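Local coordinates for IWS1 (Encephalitozoon cuniculi, PDB 2XPP), which probably acts as a transcription factor that helps regulate transcription by RNA polymerase II, at residues D46-K51 and E55-E60. Residues are numbered along the deposited sequence; the frame is centred on the assembly and turned at random.
Sequences DILMSK and ESLLDE
L57 reaches from helix 54-59 to L48 on helix 36-48, where its CD1 lies 4.2 Å from CD2 of L48 and equally 4.2 Å from the L48 CA. The two leucine side chains cross at nearly a right angle, so that they meet through single methyl groups and share little of their length. In L57, CG stands anti to the carbonyl carbon (chi1 -72°), and the side chain sets off from its backbone toward segment 46-51; L48 has the same first torsion, but only its CD2 branch leans across. The carbonyl O of I47 borders the same methyl, 4.4 Å from L57 CD1, and is itself bonded by S50 N (3.0 Å). The pair joins two consecutive helices, 36-48 and 54-59, of an all-helical domain of the TFIIS N-terminal type, and both leucines also touch I62 of helix 62-70, while L48 packs on V90 of helix 81-92. No direct hydrogen bond joins the segments. Instead, one water bridges them beside the connecting turn, donating to K51 O (2.8 Å) and accepting from E55 N (2.9 Å), an amide in the first turn of helix 54-59. Between the helices, S50 OG accepts a hydrogen bond from L53 N.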
ATOM      1  N   ASP A  46      -5.536 -12.751  -2.799  1.00 20.93           N
ATOM      2  CA  ASP A  46      -6.351 -13.390  -3.829  1.00 23.57           C
ATOM      3  C   ASP A  46      -7.678 -12.660  -4.021  1.00 23.31           C
ATOM      4  O   ASP A  46      -8.087 -12.423  -5.157  1.00 25.18           O
ATOM      5  CB  ASP A  46      -6.587 -14.862  -3.515  1.00 24.93           C
ATOM      6  CG  ASP A  46      -5.370 -15.728  -3.839  1.00 30.54           C
ATOM      7  OD1 ASP A  46      -4.305 -15.183  -4.236  1.00 33.78           O
ATOM      8  OD2 ASP A  46      -5.474 -16.954  -3.686  1.00 33.07           O
ATOM      9  N   ILE A  47      -8.345 -12.287  -2.929  1.00 21.16           N
ATOM     10  CA  ILE A  47      -9.580 -11.510  -3.029  1.00 21.23           C
ATOM     11  C   ILE A  47      -9.348 -10.104  -3.597  1.00 19.63           C
ATOM     12  O   ILE A  47     -10.134  -9.634  -4.430  1.00 20.31           O
ATOM     13  CB  ILE A  47     -10.309 -11.414  -1.676  1.00 21.37           C
ATOM     14  CG1 ILE A  47     -10.616 -12.820  -1.159  1.00 23.83           C
ATOM     15  CG2 ILE A  47     -11.548 -10.516  -1.781  1.00 22.96           C
ATOM     16  CD1 ILE A  47     -11.014 -12.861   0.305  1.00 26.91           C
ATOM     17  N   LEU A  48      -8.288  -9.446  -3.155  1.00 17.95           N
ATOM     18  CA  LEU A  48      -7.961  -8.110  -3.631  1.00 16.58           C
ATOM     19  C   LEU A  48      -7.699  -8.091  -5.123  1.00 16.69           C
ATOM     20  O   LEU A  48      -7.760  -7.013  -5.744  1.00 19.38           O
ATOM     21  CB  LEU A  48      -6.742  -7.570  -2.903  1.00 15.57           C
ATOM     22  CG  LEU A  48      -6.910  -7.234  -1.426  1.00 14.70           C
ATOM     23  CD1 LEU A  48      -5.534  -6.878  -0.909  1.00 13.73           C
ATOM     24  CD2 LEU A  48      -7.892  -6.052  -1.235  1.00 17.09           C
ATOM     25  N   MET A  49      -7.407  -9.261  -5.686  1.00 17.24           N
ATOM     26  CA  MET A  49      -7.158  -9.378  -7.145  1.00 19.49           C
ATOM     27  C   MET A  49      -8.437  -9.490  -8.001  1.00 20.10           C
ATOM     28  O   MET A  49      -8.349  -9.504  -9.229  1.00 21.95           O
ATOM     29  CB  MET A  49      -6.275 -10.615  -7.472  1.00 21.94           C
ATOM     30  CG  MET A  49      -4.919 -10.660  -6.785  1.00 27.16           C
ATOM     31  SD  MET A  49      -3.736  -9.734  -7.725  1.00 31.41           S
ATOM     32  CE  MET A  49      -2.236 -10.353  -7.051  1.00 31.43           C
ATOM     33  N   SER A  50      -9.595  -9.662  -7.369  1.00 18.60           N
ATOM     34  CA  SER A  50     -10.853  -9.888  -8.087  1.00 20.33           C
ATOM     35  C   SER A  50     -11.152  -8.702  -8.972  1.00 19.30           C
ATOM     36  O   SER A  50     -11.251  -7.591  -8.502  1.00 18.81           O
ATOM     37  CB  SER A  50     -12.029 -10.046  -7.091  1.00 20.10           C
ATOM     38  OG  SER A  50     -13.255  -9.984  -7.797  1.00 21.93           O
ATOM     39  N   LYS A  51     -11.281  -8.924 -10.268  1.00 20.43           N
ATOM     40  CA  LYS A  51     -11.637  -7.824 -11.169  1.00 21.32           C
ATOM     41  C   LYS A  51     -13.060  -7.323 -10.904  1.00 22.01           C
ATOM     42  O   LYS A  51     -13.324  -6.128 -11.052  1.00 22.39           O
ATOM     43  CB  LYS A  51     -11.484  -8.244 -12.638  1.00 21.88           C
ATOM     44  CG  LYS A  51     -10.012  -8.550 -13.043  1.00 23.02           C
ATOM     45  CD  LYS A  51      -9.057  -7.401 -12.741  1.00 24.44           C
ATOM     46  CE  LYS A  51      -7.744  -7.581 -13.467  1.00 25.63           C
ATOM     47  NZ  LYS A  51      -6.739  -6.680 -12.856  1.00 23.17           N
ATOM     48  N   GLU A  55     -13.327  -2.110  -8.485  1.00 19.91           N
ATOM     49  CA  GLU A  55     -13.776  -0.731  -8.395  1.00 21.30           C
ATOM     50  C   GLU A  55     -14.408  -0.416  -7.055  1.00 20.73           C
ATOM     51  O   GLU A  55     -14.216   0.670  -6.546  1.00 20.66           O
ATOM     52  CB  GLU A  55     -14.774  -0.403  -9.483  1.00 22.88           C
ATOM     53  CG  GLU A  55     -14.129  -0.067 -10.823  1.00 27.58           C
ATOM     54  CD  GLU A  55     -13.105   1.083 -10.724  1.00 31.02           C
ATOM     55  OE1 GLU A  55     -13.483   2.249 -10.474  1.00 34.12           O
ATOM     56  OE2 GLU A  55     -11.918   0.800 -10.901  1.00 34.10           O
ATOM     57  N   SER A  56     -15.197  -1.352  -6.525  1.00 20.13           N
ATOM     58  CA  SER A  56     -15.818  -1.171  -5.212  1.00 20.86           C
ATOM     59  C   SER A  56     -14.758  -1.064  -4.140  1.00 18.89           C
ATOM     60  O   SER A  56     -14.843  -0.210  -3.256  1.00 19.26           O
ATOM     61  CB  SER A  56     -16.735  -2.334  -4.855  1.00 21.11           C
ATOM     62  OG  SER A  56     -17.853  -2.364  -5.700  1.00 27.11           O
ATOM     63  N   LEU A  57     -13.728  -1.921  -4.211  1.00 16.92           N
ATOM     64  CA  LEU A  57     -12.634  -1.864  -3.261  1.00 16.06           C
ATOM     65  C   LEU A  57     -11.928  -0.488  -3.307  1.00 15.32           C
ATOM     66  O   LEU A  57     -11.657   0.115  -2.254  1.00 15.37           O
ATOM     67  CB  LEU A  57     -11.652  -3.027  -3.496  1.00 14.99           C
ATOM     68  CG  LEU A  57     -12.142  -4.411  -3.100  1.00 15.10           C
ATOM     69  CD1 LEU A  57     -11.183  -5.425  -3.690  1.00 17.63           C
ATOM     70  CD2 LEU A  57     -12.217  -4.567  -1.582  1.00 16.47           C
ATOM     71  N   LEU A  58     -11.667   0.021  -4.506  1.00 17.00           N
ATOM     72  CA  LEU A  58     -10.953   1.291  -4.643  1.00 16.38           C
ATOM     73  C   LEU A  58     -11.851   2.414  -4.114  1.00 17.35           C
ATOM     74  O   LEU A  58     -11.379   3.294  -3.380  1.00 17.78           O
ATOM     75  CB  LEU A  58     -10.578   1.547  -6.100  1.00 16.49           C
ATOM     76  CG  LEU A  58      -9.470   0.645  -6.641  1.00 13.85           C
ATOM     77  CD1 LEU A  58      -9.309   0.841  -8.147  1.00 18.09           C
ATOM     78  CD2 LEU A  58      -8.119   0.947  -5.862  1.00 15.85           C
ATOM     79  N   ASP A  59     -13.144   2.349  -4.461  1.00 19.78           N
ATOM     80  CA  ASP A  59     -14.144   3.342  -4.025  1.00 20.73           C
ATOM     81  C   ASP A  59     -14.296   3.366  -2.499  1.00 20.75           C
ATOM     82  O   ASP A  59     -14.570   4.435  -1.908  1.00 20.85           O
ATOM     83  CB  ASP A  59     -15.520   3.079  -4.654  1.00 22.12           C
ATOM     84  CG  ASP A  59     -15.603   3.494  -6.107  1.00 26.01           C
ATOM     85  OD1 ASP A  59     -14.653   4.122  -6.617  1.00 26.56           O
ATOM     86  OD2 ASP A  59     -16.651   3.218  -6.750  1.00 28.26           O
ATOM     87  N   GLU A  60     -14.142   2.203  -1.870  1.00 19.60           N
ATOM     88  CA  GLU A  60     -14.248   2.091  -0.435  1.00 19.62           C
ATOM     89  C   GLU A  60     -12.933   2.349   0.295  1.00 17.92           C
ATOM     90  O   GLU A  60     -12.857   2.143   1.510  1.00 18.08           O
ATOM     91  CB  GLU A  60     -14.866   0.757  -0.004  1.00 19.57           C
ATOM     92  CG  GLU A  60     -16.384   0.647  -0.339  1.00 24.95           C
ATOM     93  CD  GLU A  60     -17.247   1.799   0.233  1.00 26.27           C
ATOM     94  OE1 GLU A  60     -17.312   1.964   1.475  1.00 26.89           O
ATOM     95  OE2 GLU A  60     -17.872   2.548  -0.555  1.00 28.39           O
TER
HETATM   96  O   HOH W   1     -14.459  -3.631 -10.653  1.00 22.24           O